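Long-range contacts in ketol-acid reductoisomerase (uncultured archaeon GZfos26G2, PDB 4XDY), which catalyses the magnesium-dependent methyl migration and NADH-dependent reduction that turn (S)-2-acetolactate into (R)-2,3-dihydroxy-isovalerate in branched-chain amino-acid biosynthesis: residues Asp16-Val21 against Asn41-Glu46; Gly45-Leu50 against Leu69-Ala74; Val80-Leu85 against Ala107-His112. All blocks are in the same frame, centred on the assembly; numbering follows the deposited sequence.

Interaction 1 (Asp16-Val21 against Asn41-Glu46); sequences DKTIAV and NVVIGE. With NAI (1,4-dihydronicotinamide adenine dinucleotide), chain E.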
loop_
_atom_site.group_PDB
_atom_site.type_symbol
_atom_site.label_atom_id
_atom_site.label_comp_id
_atom_site.label_asym_id
_atom_site.label_seq_id
_atom_site.Cartn_x
_atom_site.Cartn_y
_atom_site.Cartn_z
ATOM N N ASP A 16 -11.980 -36.861 -1.045
ATOM C CA ASP A 16 -12.566 -37.643 0.067
ATOM C C ASP A 16 -11.743 -37.363 1.336
ATOM O O ASP A 16 -11.378 -38.266 2.101
ATOM C CB ASP A 16 -12.567 -39.112 -0.291
ATOM C CG ASP A 16 -11.346 -39.476 -1.080
ATOM O OD1 ASP A 16 -10.288 -38.838 -0.823
ATOM O OD2 ASP A 16 -11.451 -40.321 -1.990
ATOM N N LYS A 17 -11.419 -36.095 1.546
ATOM C CA LYS A 17 -10.739 -35.774 2.772
ATOM C C LYS A 17 -11.546 -34.673 3.459
ATOM O O LYS A 17 -12.134 -33.814 2.804
ATOM C CB LYS A 17 -9.301 -35.362 2.491
ATOM C CG LYS A 17 -8.407 -36.569 2.456
ATOM C CD LYS A 17 -7.017 -36.240 2.049
ATOM C CE LYS A 17 -6.210 -37.514 1.864
ATOM N NZ LYS A 17 -5.758 -38.143 3.116
ATOM N N THR A 18 -11.571 -34.770 4.769
ATOM C CA THR A 18 -12.118 -33.721 5.620
ATOM C C THR A 18 -10.933 -32.932 6.240
ATOM O O THR A 18 -9.979 -33.528 6.778
ATOM C CB THR A 18 -12.944 -34.380 6.723
ATOM O OG1 THR A 18 -14.079 -34.991 6.087
ATOM C CG2 THR A 18 -13.413 -33.343 7.764
ATOM N N ILE A 19 -11.057 -31.633 6.144
ATOM C CA ILE A 19 -10.087 -30.707 6.764
ATOM C C ILE A 19 -10.719 -30.138 8.043
ATOM O O ILE A 19 -11.796 -29.463 7.968
ATOM C CB ILE A 19 -9.781 -29.492 5.852
ATOM C CG1 ILE A 19 -9.567 -29.859 4.371
ATOM C CG2 ILE A 19 -8.652 -28.616 6.504
ATOM C CD1 ILE A 19 -8.465 -30.790 4.190
ATOM N N ALA A 20 -10.067 -30.388 9.154
ATOM C CA ALA A 20 -10.419 -29.782 10.439
ATOM C C ALA A 20 -9.602 -28.507 10.610
ATOM O O ALA A 20 -8.394 -28.579 10.775
ATOM C CB ALA A 20 -10.138 -30.732 11.566
ATOM N N VAL A 21 -10.273 -27.382 10.514
ATOM C CA VAL A 21 -9.612 -26.056 10.683
ATOM C C VAL A 21 -9.738 -25.661 12.137
ATOM O O VAL A 21 -10.861 -25.427 12.600
ATOM C CB VAL A 21 -10.204 -25.009 9.759
ATOM C CG1 VAL A 21 -9.664 -23.606 10.097
ATOM C CG2 VAL A 21 -9.921 -25.354 8.285
ATOM N N ASN A 41 -14.768 -30.600 2.103
ATOM C CA ASN A 41 -15.445 -30.857 3.353
ATOM C C ASN A 41 -14.621 -30.279 4.518
ATOM O O ASN A 41 -13.501 -30.728 4.773
ATOM C CB ASN A 41 -15.671 -32.375 3.586
ATOM C CG ASN A 41 -16.631 -32.672 4.768
ATOM O OD1 ASN A 41 -16.389 -33.551 5.617
ATOM N ND2 ASN A 41 -17.752 -31.955 4.792
ATOM N N VAL A 42 -15.182 -29.300 5.245
ATOM C CA VAL A 42 -14.462 -28.669 6.375
ATOM C C VAL A 42 -15.215 -28.778 7.672
ATOM O O VAL A 42 -16.444 -28.546 7.692
ATOM C CB VAL A 42 -14.240 -27.155 6.108
ATOM C CG1 VAL A 42 -13.537 -26.483 7.309
ATOM C CG2 VAL A 42 -13.464 -26.958 4.819
ATOM N N VAL A 43 -14.510 -29.046 8.766
ATOM C CA VAL A 43 -15.103 -28.874 10.084
ATOM C C VAL A 43 -14.253 -27.903 10.872
ATOM O O VAL A 43 -13.031 -27.816 10.586
ATOM C CB VAL A 43 -15.326 -30.199 10.828
ATOM C CG1 VAL A 43 -16.206 -31.089 9.936
ATOM C CG2 VAL A 43 -14.041 -30.887 11.196
ATOM N N ILE A 44 -14.925 -27.083 11.676
ATOM C CA ILE A 44 -14.224 -26.111 12.574
ATOM C C ILE A 44 -14.013 -26.696 13.931
ATOM O O ILE A 44 -14.965 -27.156 14.585
ATOM C CB ILE A 44 -14.961 -24.774 12.679
ATOM C CG1 ILE A 44 -15.267 -24.215 11.295
ATOM C CG2 ILE A 44 -14.147 -23.781 13.521
ATOM C CD1 ILE A 44 -14.012 -24.004 10.401
ATOM N N GLY A 45 -12.775 -26.673 14.377
ATOM C CA GLY A 45 -12.394 -26.903 15.780
ATOM C C GLY A 45 -12.260 -25.536 16.466
ATOM O O GLY A 45 -11.449 -24.705 16.057
ATOM N N GLU A 46 -13.081 -25.297 17.503
ATOM C CA GLU A 46 -13.020 -24.039 18.244
ATOM C C GLU A 46 -13.324 -24.281 19.686
ATOM O O GLU A 46 -13.538 -25.435 20.082
ATOM C CB GLU A 46 -13.940 -22.978 17.623
ATOM C CG GLU A 46 -13.201 -21.923 16.803
ATOM C CD GLU A 46 -12.319 -20.937 17.588
ATOM O OE1 GLU A 46 -12.165 -21.090 18.800
ATOM O OE2 GLU A 46 -11.646 -20.055 16.928
HETATM P PA NAI E . -6.042 -15.633 15.432
HETATM O O1A NAI E . -5.204 -14.787 16.403
HETATM O O2A NAI E . -6.997 -14.982 14.530
HETATM O O5B NAI E . -6.634 -16.835 16.328
HETATM C C5B NAI E . -7.583 -17.774 15.745
HETATM C C4B NAI E . -8.690 -18.074 16.801
HETATM O O4B NAI E . -8.029 -18.780 17.845
HETATM C C3B NAI E . -9.380 -16.876 17.506
HETATM O O3B NAI E . -10.335 -16.328 16.596
HETATM C C2B NAI E . -9.932 -17.520 18.760
HETATM O O2B NAI E . -11.234 -18.030 18.468
HETATM C C1B NAI E . -8.921 -18.673 18.984
HETATM N N9A NAI E . -8.108 -18.435 20.164
HETATM C C8A NAI E . -7.482 -17.213 20.438
HETATM N N7A NAI E . -6.824 -17.314 21.586
HETATM C C5A NAI E . -7.051 -18.567 22.062
HETATM C C6A NAI E . -6.672 -19.295 23.258
HETATM N N6A NAI E . -5.919 -18.736 24.216
HETATM N N1A NAI E . -7.042 -20.595 23.405
HETATM C C2A NAI E . -7.822 -21.192 22.479
HETATM N N3A NAI E . -8.222 -20.618 21.358
HETATM C C4A NAI E . -7.879 -19.301 21.107
HETATM O O3 NAI E . -4.930 -16.511 14.511
HETATM P PN NAI E . -4.355 -15.974 13.044
HETATM O O1N NAI E . -3.784 -14.577 13.188
HETATM O O2N NAI E . -5.434 -16.217 12.077
HETATM O O5D NAI E . -3.098 -16.934 12.999
HETATM C C5D NAI E . -3.302 -18.345 12.652
HETATM C C4D NAI E . -1.992 -18.973 12.052
HETATM O O4D NAI E . -1.896 -18.355 10.752
HETATM C C3D NAI E . -0.697 -18.620 12.757
HETATM O O3D NAI E . 0.227 -19.711 12.659
HETATM C C2D NAI E . -0.130 -17.393 12.005
HETATM O O2D NAI E . 1.274 -17.169 12.116
HETATM C C1D NAI E . -0.563 -17.733 10.594
HETATM N N1N NAI E . -0.718 -16.652 9.614
HETATM C C2N NAI E . -1.547 -15.629 9.911
HETATM C C3N NAI E . -1.748 -14.622 9.034
HETATM C C7N NAI E . -2.712 -13.611 9.339
HETATM O O7N NAI E . -3.143 -13.280 10.487
HETATM N N7N NAI E . -3.342 -13.166 8.281
HETATM C C4N NAI E . -1.066 -14.679 7.757
HETATM C C5N NAI E . -0.388 -15.894 7.427
HETATM C C6N NAI E . -0.213 -16.830 8.397
HETATM O O HOH W 1 -13.568 -32.843 0.822
#
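Ile19 and Val21 pair with Val42 and Ile44 in the first beta-alpha-beta unit of the Rossmann domain, where strands 18-22 and 41-50 run parallel and helix 26-37 makes the crossover between them. The axes of the short segments come within 4.6 Å at an angle of 24°, and backbone bonds join them like rungs: Ile19 N to Asn41 O, Val43 N to Ile19 O, Val21 N to Val43 O and Gly45 N to Val21 O.

On the face packed against helix 26-37, Val21 and Val42 cross obliquely, with Val21 CG2 3.9 Å from Val42 CG1. Ile44, two residues on from Val42, meets Val21 as well: a chi2 of -58° brings CD1 toward strand 18-22, to 4.0 Å from Val21 CB. On the reverse face, Val43 CG2, wedged between its own backbone N and carbonyl carbon, rests 3.9 Å from Ala20 CB.

Where the two strands begin, near Lys17 and Asn41, a water takes a hydrogen bond from Asn41 N and gives one to Lys17 O. Thr18 and Asn41 lie side by side there, pointing the same way, with Asn41 CG anti to its backbone N (chi1 -169°). Thr18 OG1 donates to Asn41 OD1 over 2.8 Å, meeting an in-plane lone pair of the amide oxygen.

Interaction 2 (Gly45-Leu50 against Leu69-Ala74); sequences GETEIL and LPIDKA. With NAI (1,4-dihydronicotinamide adenine dinucleotide), chain E.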
loop_
_atom_site.group_PDB
_atom_site.type_symbol
_atom_site.label_atom_id
_atom_site.label_comp_id
_atom_site.label_asym_id
_atom_site.label_seq_id
_atom_site.Cartn_x
_atom_site.Cartn_y
_atom_site.Cartn_z
ATOM N N GLY A 45 -12.775 -26.673 14.377
ATOM C CA GLY A 45 -12.394 -26.903 15.780
ATOM C C GLY A 45 -12.260 -25.536 16.466
ATOM O O GLY A 45 -11.449 -24.705 16.057
ATOM N N GLU A 46 -13.081 -25.297 17.503
ATOM C CA GLU A 46 -13.020 -24.039 18.244
ATOM C C GLU A 46 -13.324 -24.281 19.686
ATOM O O GLU A 46 -13.538 -25.435 20.082
ATOM C CB GLU A 46 -13.940 -22.978 17.623
ATOM C CG GLU A 46 -13.201 -21.923 16.803
ATOM C CD GLU A 46 -12.319 -20.937 17.588
ATOM O OE1 GLU A 46 -12.165 -21.090 18.800
ATOM O OE2 GLU A 46 -11.646 -20.055 16.928
ATOM N N THR A 47 -13.210 -23.207 20.475
ATOM C CA THR A 47 -13.455 -23.240 21.887
ATOM C C THR A 47 -14.617 -22.276 22.209
ATOM O O THR A 47 -14.579 -21.093 21.886
ATOM C CB THR A 47 -12.206 -22.836 22.661
ATOM O OG1 THR A 47 -11.095 -23.651 22.240
ATOM C CG2 THR A 47 -12.436 -23.043 24.174
ATOM N N GLU A 48 -15.657 -22.825 22.820
ATOM C CA GLU A 48 -16.919 -22.133 22.990
ATOM C C GLU A 48 -16.787 -20.919 23.923
ATOM O O GLU A 48 -17.330 -19.855 23.634
ATOM C CB GLU A 48 -17.992 -23.103 23.498
ATOM C CG GLU A 48 -19.382 -22.494 23.465
ATOM C CD GLU A 48 -20.473 -23.548 23.667
ATOM O OE1 GLU A 48 -21.646 -23.322 23.329
ATOM O OE2 GLU A 48 -20.150 -24.620 24.162
ATOM N N ILE A 49 -16.043 -21.084 24.995
ATOM C CA ILE A 49 -15.831 -20.058 25.996
ATOM C C ILE A 49 -14.352 -19.766 26.069
ATOM O O ILE A 49 -13.570 -20.680 26.265
ATOM C CB ILE A 49 -16.244 -20.539 27.438
ATOM C CG1 ILE A 49 -17.687 -21.070 27.430
ATOM C CG2 ILE A 49 -16.033 -19.431 28.485
ATOM C CD1 ILE A 49 -18.677 -20.136 26.786
ATOM N N LEU A 50 -13.985 -18.491 25.945
ATOM C CA LEU A 50 -12.624 -18.063 26.166
ATOM C C LEU A 50 -12.612 -16.898 27.176
ATOM O O LEU A 50 -13.432 -15.991 27.033
ATOM C CB LEU A 50 -12.027 -17.619 24.810
ATOM C CG LEU A 50 -11.359 -18.706 23.954
ATOM C CD1 LEU A 50 -10.727 -17.974 22.768
ATOM C CD2 LEU A 50 -10.303 -19.529 24.702
ATOM N N LEU A 69 -17.040 -27.903 16.324
ATOM C CA LEU A 69 -16.802 -28.813 17.382
ATOM C C LEU A 69 -15.739 -28.288 18.274
ATOM O O LEU A 69 -14.900 -27.504 17.801
ATOM C CB LEU A 69 -16.312 -30.149 16.800
ATOM C CG LEU A 69 -17.205 -30.801 15.726
ATOM C CD1 LEU A 69 -16.554 -31.971 15.004
ATOM C CD2 LEU A 69 -18.478 -31.271 16.389
ATOM N N PRO A 70 -15.643 -28.846 19.491
ATOM C CA PRO A 70 -14.471 -28.684 20.295
ATOM C C PRO A 70 -13.255 -29.199 19.531
ATOM O O PRO A 70 -13.374 -30.087 18.669
ATOM C CB PRO A 70 -14.728 -29.553 21.551
ATOM C CG PRO A 70 -16.205 -29.844 21.543
ATOM C CD PRO A 70 -16.662 -29.736 20.135
ATOM N N ILE A 71 -12.092 -28.631 19.830
ATOM C CA ILE A 71 -10.872 -28.987 19.094
ATOM C C ILE A 71 -10.590 -30.495 19.119
ATOM O O ILE A 71 -10.230 -31.078 18.066
ATOM C CB ILE A 71 -9.643 -28.152 19.589
ATOM C CG1 ILE A 71 -9.893 -26.671 19.256
ATOM C CG2 ILE A 71 -8.331 -28.692 19.038
ATOM C CD1 ILE A 71 -8.898 -25.691 19.830
ATOM N N ASP A 72 -10.700 -31.134 20.280
ATOM C CA ASP A 72 -10.487 -32.588 20.324
ATOM C C ASP A 72 -11.381 -33.421 19.371
ATOM O O ASP A 72 -10.873 -34.294 18.639
ATOM C CB ASP A 72 -10.480 -33.118 21.733
ATOM C CG ASP A 72 -11.834 -33.032 22.429
ATOM O OD1 ASP A 72 -12.807 -32.436 21.912
ATOM O OD2 ASP A 72 -11.865 -33.606 23.527
ATOM N N LYS A 73 -12.661 -33.114 19.318
ATOM C CA LYS A 73 -13.577 -33.825 18.383
ATOM C C LYS A 73 -13.307 -33.451 16.936
ATOM O O LYS A 73 -13.489 -34.234 16.032
ATOM C CB LYS A 73 -15.071 -33.490 18.640
ATOM C CG LYS A 73 -15.636 -33.719 20.040
ATOM C CD LYS A 73 -15.066 -34.963 20.668
ATOM C CE LYS A 73 -15.864 -35.349 21.917
ATOM N NZ LYS A 73 -15.520 -36.760 22.221
ATOM N N ALA A 74 -12.914 -32.215 16.693
ATOM C CA ALA A 74 -12.563 -31.810 15.351
ATOM C C ALA A 74 -11.326 -32.540 14.858
ATOM O O ALA A 74 -11.268 -32.936 13.690
ATOM C CB ALA A 74 -12.357 -30.294 15.295
HETATM P PA NAI E . -6.042 -15.633 15.432
HETATM O O1A NAI E . -5.204 -14.787 16.403
HETATM O O2A NAI E . -6.997 -14.982 14.530
HETATM O O5B NAI E . -6.634 -16.835 16.328
HETATM C C5B NAI E . -7.583 -17.774 15.745
HETATM C C4B NAI E . -8.690 -18.074 16.801
HETATM O O4B NAI E . -8.029 -18.780 17.845
HETATM C C3B NAI E . -9.380 -16.876 17.506
HETATM O O3B NAI E . -10.335 -16.328 16.596
HETATM C C2B NAI E . -9.932 -17.520 18.760
HETATM O O2B NAI E . -11.234 -18.030 18.468
HETATM C C1B NAI E . -8.921 -18.673 18.984
HETATM N N9A NAI E . -8.108 -18.435 20.164
HETATM C C8A NAI E . -7.482 -17.213 20.438
HETATM N N7A NAI E . -6.824 -17.314 21.586
HETATM C C5A NAI E . -7.051 -18.567 22.062
HETATM C C6A NAI E . -6.672 -19.295 23.258
HETATM N N6A NAI E . -5.919 -18.736 24.216
HETATM N N1A NAI E . -7.042 -20.595 23.405
HETATM C C2A NAI E . -7.822 -21.192 22.479
HETATM N N3A NAI E . -8.222 -20.618 21.358
HETATM C C4A NAI E . -7.879 -19.301 21.107
HETATM O O3 NAI E . -4.930 -16.511 14.511
HETATM P PN NAI E . -4.355 -15.974 13.044
HETATM O O1N NAI E . -3.784 -14.577 13.188
HETATM O O2N NAI E . -5.434 -16.217 12.077
HETATM O O5D NAI E . -3.098 -16.934 12.999
HETATM C C5D NAI E . -3.302 -18.345 12.652
HETATM C C4D NAI E . -1.992 -18.973 12.052
HETATM O O4D NAI E . -1.896 -18.355 10.752
HETATM C C3D NAI E . -0.697 -18.620 12.757
HETATM O O3D NAI E . 0.227 -19.711 12.659
HETATM C C2D NAI E . -0.130 -17.393 12.005
HETATM O O2D NAI E . 1.274 -17.169 12.116
HETATM C C1D NAI E . -0.563 -17.733 10.594
HETATM N N1N NAI E . -0.718 -16.652 9.614
HETATM C C2N NAI E . -1.547 -15.629 9.911
HETATM C C3N NAI E . -1.748 -14.622 9.034
HETATM C C7N NAI E . -2.712 -13.611 9.339
HETATM O O7N NAI E . -3.143 -13.280 10.487
HETATM N N7N NAI E . -3.342 -13.166 8.281
HETATM C C4N NAI E . -1.066 -14.679 7.757
HETATM C C5N NAI E . -0.388 -15.894 7.427
HETATM C C6N NAI E . -0.213 -16.830 8.397
HETATM O O HOH W 2 -11.533 -26.733 22.203
#
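Gly45 and Leu69 form a parallel bridge in which Glu46 N donates to Leu69 O at 2.9 Å, with Pro70, next in the chain, as the N-cap of helix 71-77. Glycine suits this junction: because Gly45 has no side chain, Ala74 CB, one turn into the helix, can settle 3.4 Å from Gly45 CA. Ile71 packs beside it. Its CG1 lies against the carbonyl carbon of Gly45, and its CD1 reaches Thr47 OG1 at 3.8 Å, the two side chains slanting across each other. A water ties the polar atoms together, accepting from Ile71 N in the first turn of the helix and donating to Glu46 O and Thr47 OG1.

The carboxylate of Glu46 points to the cofactor instead of to the helix. Its chain is bent at chi2 (-69°), and each oxygen has work to do. OE1 receives Thr47 N at 2.9 Å on its anti lone pair, a bond that, with those to OE2, helps fix the rotation of the carboxylate. OE2 accepts hydrogen bonds from the hydroxyl O2B of the adenosine ribose of NADH, at 2.6 Å, and from the backbone amide of Tyr24. An alanine in place of Glu46 would probably leave O2B and the amide of Tyr24 without OE2, and the amide of Thr47 without OE1. Further along, Leu50 CD1 touches the adenine at C4A, 3.6 Å away.

O2B is the 2'-hydroxyl that carries the extra phosphate in NADPH. A carboxylate at this position, accepting a hydrogen bond from that hydroxyl, would be expected to repel a phosphate in its place, consistent with the enzyme's preference for NADH.

Interaction 3 (Val80-Leu85 against Ala107-His112); sequences VVHILL and ALCFSH. With NAI (1,4-dihydronicotinamide adenine dinucleotide), chain E.
His82 and Cys109 are paired across parallel strands 80-83 and 107-110, the ends of a beta-alpha-beta unit of the Rossmann domain, with side chains on the same face. From CB, on the same side of the sheet as Val80 and Cys109, the histidine extends with CG anti to its backbone N (chi1 -177°), and CG lies 4.2 Å from Cys109 CB. ND1 comes next, 3.6 Å from Cys109 SG; it is buried and has no hydrogen-bond partner in the model. The sulfur sits obliquely to the ring, 4.0 Å from its centroid. CE1 meets Ser111 OG at 3.3 Å, near the ring plane, and NE2 makes a weak hydrogen bond with Gln31. Leu84 CG covers one face of the ring, 3.8 Å above its centre. Ser111 OG has its strongest partner in Val132 O, with which it is hydrogen-bonded.

On the reverse face Ile83 CD1 packs against Leu108 CD1 at 3.6 Å and against the ring of Phe110. Past these residues the strands part: a water takes a hydrogen bond from Ser111 N and gives one to Ile83 O, and it is also hydrogen-bonded to the ribose hydroxyl O3D of NADH.

Strands 18-22 and 128-134 flank the pair in the sheet; helix 90-98 covers Ile83 and Phe110, while Met172 of helix 165-175 packs on Val80, His82 and Cys109.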
loop_
_atom_site.group_PDB
_atom_site.type_symbol
_atom_site.label_atom_id
_atom_site.label_comp_id
_atom_site.label_asym_id
_atom_site.label_seq_id
_atom_site.Cartn_x
_atom_site.Cartn_y
_atom_site.Cartn_z
ATOM N N VAL A 80 -7.041 -33.983 7.679
ATOM C CA VAL A 80 -6.042 -32.908 7.794
ATOM C C VAL A 80 -6.429 -32.086 9.010
ATOM O O VAL A 80 -7.551 -31.657 9.117
ATOM C CB VAL A 80 -5.967 -32.015 6.532
ATOM C CG1 VAL A 80 -4.858 -30.961 6.708
ATOM C CG2 VAL A 80 -5.653 -32.860 5.315
ATOM N N VAL A 81 -5.484 -31.941 9.936
ATOM C CA VAL A 81 -5.722 -31.147 11.148
ATOM C C VAL A 81 -4.897 -29.850 10.980
ATOM O O VAL A 81 -3.691 -29.903 11.034
ATOM C CB VAL A 81 -5.298 -31.888 12.393
ATOM C CG1 VAL A 81 -5.439 -31.011 13.644
ATOM C CG2 VAL A 81 -6.166 -33.147 12.590
ATOM N N HIS A 82 -5.599 -28.782 10.640
ATOM C CA HIS A 82 -4.931 -27.589 10.131
ATOM C C HIS A 82 -5.002 -26.513 11.224
ATOM O O HIS A 82 -6.103 -26.009 11.523
ATOM C CB HIS A 82 -5.639 -27.153 8.885
ATOM C CG HIS A 82 -5.036 -25.970 8.198
ATOM N ND1 HIS A 82 -3.732 -25.597 8.370
ATOM C CD2 HIS A 82 -5.544 -25.113 7.284
ATOM C CE1 HIS A 82 -3.460 -24.560 7.599
ATOM N NE2 HIS A 82 -4.541 -24.235 6.951
ATOM N N ILE A 83 -3.843 -26.219 11.792
ATOM C CA ILE A 83 -3.717 -25.417 13.030
ATOM C C ILE A 83 -3.655 -23.949 12.620
ATOM O O ILE A 83 -2.632 -23.504 12.112
ATOM C CB ILE A 83 -2.564 -25.890 13.884
ATOM C CG1 ILE A 83 -2.866 -27.318 14.411
ATOM C CG2 ILE A 83 -2.404 -24.992 15.122
ATOM C CD1 ILE A 83 -1.743 -27.969 15.126
ATOM N N LEU A 84 -4.775 -23.247 12.820
ATOM C CA LEU A 84 -4.865 -21.799 12.545
ATOM C C LEU A 84 -5.241 -21.017 13.830
ATOM O O LEU A 84 -5.939 -20.042 13.782
ATOM C CB LEU A 84 -5.761 -21.510 11.365
ATOM C CG LEU A 84 -5.316 -22.042 10.005
ATOM C CD1 LEU A 84 -6.325 -21.800 8.900
ATOM C CD2 LEU A 84 -3.946 -21.491 9.624
ATOM N N LEU A 85 -4.653 -21.482 14.928
ATOM C CA LEU A 85 -4.683 -20.821 16.176
ATOM C C LEU A 85 -3.479 -19.851 16.271
ATOM O O LEU A 85 -2.483 -20.034 15.613
ATOM C CB LEU A 85 -4.615 -21.857 17.286
ATOM C CG LEU A 85 -5.821 -22.787 17.402
ATOM C CD1 LEU A 85 -5.466 -24.044 18.173
ATOM C CD2 LEU A 85 -6.981 -22.108 18.061
ATOM N N ALA A 107 -2.662 -35.862 8.415
ATOM C CA ALA A 107 -1.684 -34.790 8.125
ATOM C C ALA A 107 -1.935 -33.646 9.134
ATOM O O ALA A 107 -3.093 -33.259 9.371
ATOM C CB ALA A 107 -1.862 -34.290 6.717
ATOM N N LEU A 108 -0.875 -33.226 9.778
ATOM C CA LEU A 108 -0.850 -31.987 10.618
ATOM C C LEU A 108 -0.332 -30.860 9.754
ATOM O O LEU A 108 0.797 -30.919 9.232
ATOM C CB LEU A 108 0.084 -32.263 11.765
ATOM C CG LEU A 108 0.067 -31.250 12.953
ATOM C CD1 LEU A 108 -1.267 -31.222 13.695
ATOM C CD2 LEU A 108 1.236 -31.499 13.902
ATOM N N CYS A 109 -1.128 -29.799 9.651
ATOM C CA CYS A 109 -0.840 -28.706 8.747
ATOM C C CYS A 109 -0.823 -27.380 9.552
ATOM O O CYS A 109 -1.458 -27.276 10.617
ATOM C CB CYS A 109 -1.868 -28.669 7.669
ATOM S SG CYS A 109 -1.643 -27.600 6.270
ATOM N N PHE A 110 -0.069 -26.435 9.020
ATOM C CA PHE A 110 0.165 -25.097 9.654
ATOM C C PHE A 110 0.110 -24.088 8.518
ATOM O O PHE A 110 0.298 -24.451 7.318
ATOM C CB PHE A 110 1.497 -24.991 10.291
ATOM C CG PHE A 110 1.693 -25.917 11.461
ATOM C CD1 PHE A 110 2.090 -27.247 11.251
ATOM C CD2 PHE A 110 1.430 -25.497 12.730
ATOM C CE1 PHE A 110 2.288 -28.096 12.326
ATOM C CE2 PHE A 110 1.616 -26.333 13.819
ATOM C CZ PHE A 110 2.060 -27.625 13.628
ATOM N N SER A 111 -0.045 -22.804 8.862
ATOM C CA SER A 111 0.157 -21.754 7.883
ATOM C C SER A 111 1.310 -20.831 8.214
ATOM O O SER A 111 1.480 -19.829 7.538
ATOM C CB SER A 111 -1.086 -20.955 7.598
ATOM O OG SER A 111 -2.040 -21.709 6.840
ATOM N N HIS A 112 2.149 -21.234 9.155
ATOM C CA HIS A 112 3.400 -20.551 9.463
ATOM C C HIS A 112 4.256 -21.628 10.095
ATOM O O HIS A 112 3.745 -22.391 10.975
ATOM C CB HIS A 112 3.130 -19.442 10.483
ATOM C CG HIS A 112 4.329 -18.634 10.864
ATOM N ND1 HIS A 112 5.396 -18.321 10.005
ATOM C CD2 HIS A 112 4.624 -18.052 12.061
ATOM C CE1 HIS A 112 6.239 -17.517 10.659
ATOM N NE2 HIS A 112 5.780 -17.340 11.901
HETATM P PA NAI E . -6.042 -15.633 15.432
HETATM O O1A NAI E . -5.204 -14.787 16.403
HETATM O O2A NAI E . -6.997 -14.982 14.530
HETATM O O5B NAI E . -6.634 -16.835 16.328
HETATM C C5B NAI E . -7.583 -17.774 15.745
HETATM C C4B NAI E . -8.690 -18.074 16.801
HETATM O O4B NAI E . -8.029 -18.780 17.845
HETATM C C3B NAI E . -9.380 -16.876 17.506
HETATM O O3B NAI E . -10.335 -16.328 16.596
HETATM C C2B NAI E . -9.932 -17.520 18.760
HETATM O O2B NAI E . -11.234 -18.030 18.468
HETATM C C1B NAI E . -8.921 -18.673 18.984
HETATM N N9A NAI E . -8.108 -18.435 20.164
HETATM C C8A NAI E . -7.482 -17.213 20.438
HETATM N N7A NAI E . -6.824 -17.314 21.586
HETATM C C5A NAI E . -7.051 -18.567 22.062
HETATM C C6A NAI E . -6.672 -19.295 23.258
HETATM N N6A NAI E . -5.919 -18.736 24.216
HETATM N N1A NAI E . -7.042 -20.595 23.405
HETATM C C2A NAI E . -7.822 -21.192 22.479
HETATM N N3A NAI E . -8.222 -20.618 21.358
HETATM C C4A NAI E . -7.879 -19.301 21.107
HETATM O O3 NAI E . -4.930 -16.511 14.511
HETATM P PN NAI E . -4.355 -15.974 13.044
HETATM O O1N NAI E . -3.784 -14.577 13.188
HETATM O O2N NAI E . -5.434 -16.217 12.077
HETATM O O5D NAI E . -3.098 -16.934 12.999
HETATM C C5D NAI E . -3.302 -18.345 12.652
HETATM C C4D NAI E . -1.992 -18.973 12.052
HETATM O O4D NAI E . -1.896 -18.355 10.752
HETATM C C3D NAI E . -0.697 -18.620 12.757
HETATM O O3D NAI E . 0.227 -19.711 12.659
HETATM C C2D NAI E . -0.130 -17.393 12.005
HETATM O O2D NAI E . 1.274 -17.169 12.116
HETATM C C1D NAI E . -0.563 -17.733 10.594
HETATM N N1N NAI E . -0.718 -16.652 9.614
HETATM C C2N NAI E . -1.547 -15.629 9.911
HETATM C C3N NAI E . -1.748 -14.622 9.034
HETATM C C7N NAI E . -2.712 -13.611 9.339
HETATM O O7N NAI E . -3.143 -13.280 10.487
HETATM N N7N NAI E . -3.342 -13.166 8.281
HETATM C C4N NAI E . -1.066 -14.679 7.757
HETATM C C5N NAI E . -0.388 -15.894 7.427
HETATM C C6N NAI E . -0.213 -16.830 8.397
HETATM O O HOH W 3 -0.227 -22.190 11.585
#

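All three contacts belong to one sheet in the Rossmann domain and follow one another along the chain. Interactions 1 and 2 have centres about 12 Å apart and share strand 41-50, with Gly45 and Glu46 common to both; Ile44 O and Leu69 N are probably hydrogen-bonded. Interaction 3 comes later, its centre about 11 Å from that of interaction 1, and strand 80-83 lies next to strand 18-22. Strand 18-22 is thus flanked by 41-50 and 80-83. Interactions 2 and 3, about 15 Å apart, touch through Ile71 and Leu85. Together they set strand ends along the cofactor, from the adenosine ribose to the nicotinamide ribose.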